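Local coordinates for DynE8 (PDB 4AMM), which is an iterative polyketide synthase of enediyne biosynthesis, probably that of dynemicin, represented here by its acyltransferase domain, at residues P96-P104 and L340-P350. Numbering follows the deposited sequence.
Sequences PLRVGLLFP and LDADLLVEVGP
Strands V99-F103 and L344-E347 pair in parallel inside the five-stranded parallel sheet of the acyltransferase domain. L344 N, G100 N, V346 N, L102 N and V348 N donate in turn across the seam. The L102 N bond to V346 O reaches that oxygen from above its carbonyl plane. At the start of the pair, the R98 side chain crosses that of D341, in the segment leading into L344-E347. R98 CB lies 3.7 Å from both D343 OD2 and D341 O. R98 CG is 4.2 Å from D343 OD2. R98 CD passes D341 O at 3.8 Å. The side chain bends at chi3 (67°), which turns the guanidinium edge to the D341 carbonyl. R98 NE donates a hydrogen bond to D341 O (2.9 Å); the oxygen lies close to the guanidinium plane, but NE comes from above the D341 carbonyl plane. R98 NE also lies 3.5 Å from D341 OD2, a salt bridge of charges alone. NH2 meets a water that also takes the N-H of D341. V99, L101, V346 and L344 share one sheet face; L102, L345 and E347 line the other. The E347 carboxylate is bonded by the backbone N of L354 and S355. V348 lies alongside the F103 ring, with V348 CG1 3.6 Å from F103 CE1. D343 OD2 takes R98 N on its anti lone pair, 2.9 Å away.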
loop_
_atom_site.group_PDB
_atom_site.type_symbol
_atom_site.label_atom_id
_atom_site.label_comp_id
_atom_site.label_asym_id
_atom_site.label_seq_id
_atom_site.Cartn_x
_atom_site.Cartn_y
_atom_site.Cartn_z
ATOM N N PRO A 96 -21.523 -4.897 1.267
ATOM C CA PRO A 96 -20.113 -4.486 1.273
ATOM C C PRO A 96 -19.283 -5.355 0.407
ATOM O O PRO A 96 -19.686 -6.484 0.030
ATOM C CB PRO A 96 -19.720 -4.620 2.720
ATOM C CG PRO A 96 -20.649 -5.754 3.244
ATOM C CD PRO A 96 -21.951 -5.364 2.599
ATOM N N LEU A 97 -18.158 -4.796 -0.062
ATOM C CA LEU A 97 -17.136 -5.554 -0.738
ATOM C C LEU A 97 -16.071 -6.006 0.264
ATOM O O LEU A 97 -16.114 -5.630 1.419
ATOM C CB LEU A 97 -16.443 -4.648 -1.769
ATOM C CG LEU A 97 -17.402 -3.979 -2.683
ATOM C CD1 LEU A 97 -16.632 -3.325 -3.783
ATOM C CD2 LEU A 97 -18.291 -4.947 -3.367
ATOM N N ARG A 98 -15.170 -6.853 -0.162
ATOM C CA ARG A 98 -14.057 -7.311 0.683
ATOM C C ARG A 98 -12.886 -6.336 0.498
ATOM O O ARG A 98 -12.461 -6.123 -0.652
ATOM C CB ARG A 98 -13.585 -8.670 0.225
ATOM C CG ARG A 98 -14.628 -9.736 0.614
ATOM C CD ARG A 98 -14.220 -11.150 0.091
ATOM N NE ARG A 98 -13.047 -11.620 0.767
ATOM C CZ ARG A 98 -13.041 -12.244 1.941
ATOM N NH1 ARG A 98 -14.195 -12.476 2.588
ATOM N NH2 ARG A 98 -11.918 -12.650 2.507
ATOM N N VAL A 99 -12.405 -5.766 1.618
ATOM C CA VAL A 99 -11.288 -4.779 1.563
ATOM C C VAL A 99 -10.144 -5.352 2.253
ATOM O O VAL A 99 -10.227 -5.827 3.384
ATOM C CB VAL A 99 -11.718 -3.436 2.224
ATOM C CG1 VAL A 99 -10.518 -2.476 2.213
ATOM C CG2 VAL A 99 -12.855 -2.791 1.420
ATOM N N GLY A 100 -8.933 -5.259 1.607
ATOM C CA GLY A 100 -7.690 -5.713 2.245
ATOM C C GLY A 100 -6.791 -4.531 2.493
ATOM O O GLY A 100 -6.892 -3.553 1.762
ATOM N N LEU A 101 -5.908 -4.622 3.471
ATOM C CA LEU A 101 -4.897 -3.596 3.721
ATOM C C LEU A 101 -3.519 -3.959 3.202
ATOM O O LEU A 101 -3.089 -5.084 3.255
ATOM C CB LEU A 101 -4.773 -3.273 5.210
ATOM C CG LEU A 101 -6.100 -2.991 5.947
ATOM C CD1 LEU A 101 -5.770 -2.698 7.397
ATOM C CD2 LEU A 101 -6.774 -1.797 5.317
ATOM N N LEU A 102 -2.853 -2.924 2.718
ATOM C CA LEU A 102 -1.392 -3.025 2.302
ATOM C C LEU A 102 -0.536 -2.131 3.129
ATOM O O LEU A 102 -0.802 -0.930 3.185
ATOM C CB LEU A 102 -1.288 -2.609 0.837
ATOM C CG LEU A 102 -2.205 -3.322 -0.167
ATOM C CD1 LEU A 102 -2.073 -2.642 -1.587
ATOM C CD2 LEU A 102 -1.892 -4.778 -0.300
ATOM N N PHE A 103 0.497 -2.709 3.772
ATOM C CA PHE A 103 1.386 -1.885 4.581
ATOM C C PHE A 103 2.764 -1.803 3.881
ATOM O O PHE A 103 3.423 -2.845 3.691
ATOM C CB PHE A 103 1.575 -2.520 5.958
ATOM C CG PHE A 103 0.330 -2.335 6.848
ATOM C CD1 PHE A 103 0.205 -1.172 7.562
ATOM C CD2 PHE A 103 -0.676 -3.304 6.938
ATOM C CE1 PHE A 103 -0.935 -0.930 8.380
ATOM C CE2 PHE A 103 -1.847 -3.040 7.761
ATOM C CZ PHE A 103 -1.955 -1.886 8.477
ATOM N N PRO A 104 3.158 -0.578 3.474
ATOM C CA PRO A 104 4.374 -0.461 2.653
ATOM C C PRO A 104 5.632 -0.644 3.436
ATOM O O PRO A 104 5.743 -0.482 4.681
ATOM C CB PRO A 104 4.276 0.977 2.157
ATOM C CG PRO A 104 3.613 1.702 3.296
ATOM C CD PRO A 104 2.513 0.698 3.776
ATOM N N LEU A 340 -4.684 -12.686 -0.495
ATOM C CA LEU A 340 -5.612 -11.730 0.067
ATOM C C LEU A 340 -6.733 -11.549 -0.928
ATOM O O LEU A 340 -6.562 -10.960 -1.964
ATOM C CB LEU A 340 -4.795 -10.433 0.433
ATOM C CG LEU A 340 -5.427 -9.261 1.137
ATOM C CD1 LEU A 340 -6.186 -9.631 2.450
ATOM C CD2 LEU A 340 -4.347 -8.166 1.366
ATOM N N ASP A 341 -7.900 -12.118 -0.657
ATOM C CA ASP A 341 -9.053 -12.085 -1.576
ATOM C C ASP A 341 -9.856 -10.830 -1.263
ATOM O O ASP A 341 -10.502 -10.743 -0.216
ATOM C CB ASP A 341 -9.845 -13.363 -1.369
ATOM C CG ASP A 341 -11.272 -13.319 -2.060
ATOM O OD1 ASP A 341 -11.496 -12.525 -3.028
ATOM O OD2 ASP A 341 -12.168 -14.081 -1.586
ATOM N N ALA A 342 -9.712 -9.812 -2.105
ATOM C CA ALA A 342 -10.291 -8.541 -1.772
ATOM C C ALA A 342 -10.609 -7.841 -3.057
ATOM O O ALA A 342 -9.787 -7.805 -3.983
ATOM C CB ALA A 342 -9.311 -7.657 -0.943
ATOM N N ASP A 343 -11.773 -7.267 -3.162
ATOM C CA ASP A 343 -12.135 -6.470 -4.282
ATOM C C ASP A 343 -11.437 -5.136 -4.361
ATOM O O ASP A 343 -11.233 -4.579 -5.457
ATOM C CB ASP A 343 -13.622 -6.180 -4.193
ATOM C CG ASP A 343 -14.451 -7.447 -4.027
ATOM O OD1 ASP A 343 -14.384 -8.260 -4.988
ATOM O OD2 ASP A 343 -15.091 -7.682 -2.978
ATOM N N LEU A 344 -11.031 -4.625 -3.208
ATOM C CA LEU A 344 -10.351 -3.380 -3.179
ATOM C C LEU A 344 -9.261 -3.445 -2.077
ATOM O O LEU A 344 -9.442 -4.040 -1.020
ATOM C CB LEU A 344 -11.445 -2.316 -2.970
ATOM C CG LEU A 344 -11.068 -0.874 -2.912
ATOM C CD1 LEU A 344 -12.308 -0.136 -3.281
ATOM C CD2 LEU A 344 -10.616 -0.574 -1.478
ATOM N N LEU A 345 -8.099 -2.839 -2.353
ATOM C CA LEU A 345 -7.011 -2.809 -1.373
ATOM C C LEU A 345 -6.783 -1.368 -0.986
ATOM O O LEU A 345 -6.783 -0.479 -1.868
ATOM C CB LEU A 345 -5.744 -3.374 -2.035
ATOM C CG LEU A 345 -5.889 -4.817 -2.412
ATOM C CD1 LEU A 345 -4.919 -5.258 -3.444
ATOM C CD2 LEU A 345 -5.790 -5.686 -1.163
ATOM N N VAL A 346 -6.537 -1.083 0.263
ATOM C CA VAL A 346 -6.210 0.234 0.726
ATOM C C VAL A 346 -4.851 0.197 1.376
ATOM O O VAL A 346 -4.586 -0.608 2.298
ATOM C CB VAL A 346 -7.287 0.729 1.787
ATOM C CG1 VAL A 346 -6.836 2.100 2.339
ATOM C CG2 VAL A 346 -8.640 0.840 1.049
ATOM N N GLU A 347 -3.933 0.999 0.862
ATOM C CA GLU A 347 -2.579 1.115 1.456
ATOM C C GLU A 347 -2.572 2.066 2.639
ATOM O O GLU A 347 -3.119 3.197 2.561
ATOM C CB GLU A 347 -1.619 1.530 0.312
ATOM C CG GLU A 347 -0.152 1.672 0.754
ATOM C CD GLU A 347 0.772 1.983 -0.425
ATOM O OE1 GLU A 347 0.289 2.202 -1.555
ATOM O OE2 GLU A 347 1.950 1.793 -0.226
ATOM N N VAL A 348 -1.976 1.574 3.732
ATOM C CA VAL A 348 -1.972 2.303 5.047
ATOM C C VAL A 348 -0.543 2.699 5.457
ATOM O O VAL A 348 0.184 1.966 6.127
ATOM C CB VAL A 348 -2.547 1.336 6.096
ATOM C CG1 VAL A 348 -2.774 2.022 7.487
ATOM C CG2 VAL A 348 -3.905 0.770 5.660
ATOM N N GLY A 349 -0.107 3.853 4.987
ATOM C CA GLY A 349 1.307 4.155 5.193
ATOM C C GLY A 349 1.515 5.282 4.270
ATOM O O GLY A 349 0.595 5.796 3.567
ATOM N N PRO A 350 2.760 5.771 4.304
ATOM C CA PRO A 350 3.131 6.902 3.496
ATOM C C PRO A 350 3.405 6.442 2.074
ATOM O O PRO A 350 3.903 5.346 1.870
ATOM C CB PRO A 350 4.445 7.364 4.177
ATOM C CG PRO A 350 5.009 6.204 4.849
ATOM C CD PRO A 350 3.859 5.215 5.119
HETATM O O HOH W 1 -8.844 -12.953 2.093
#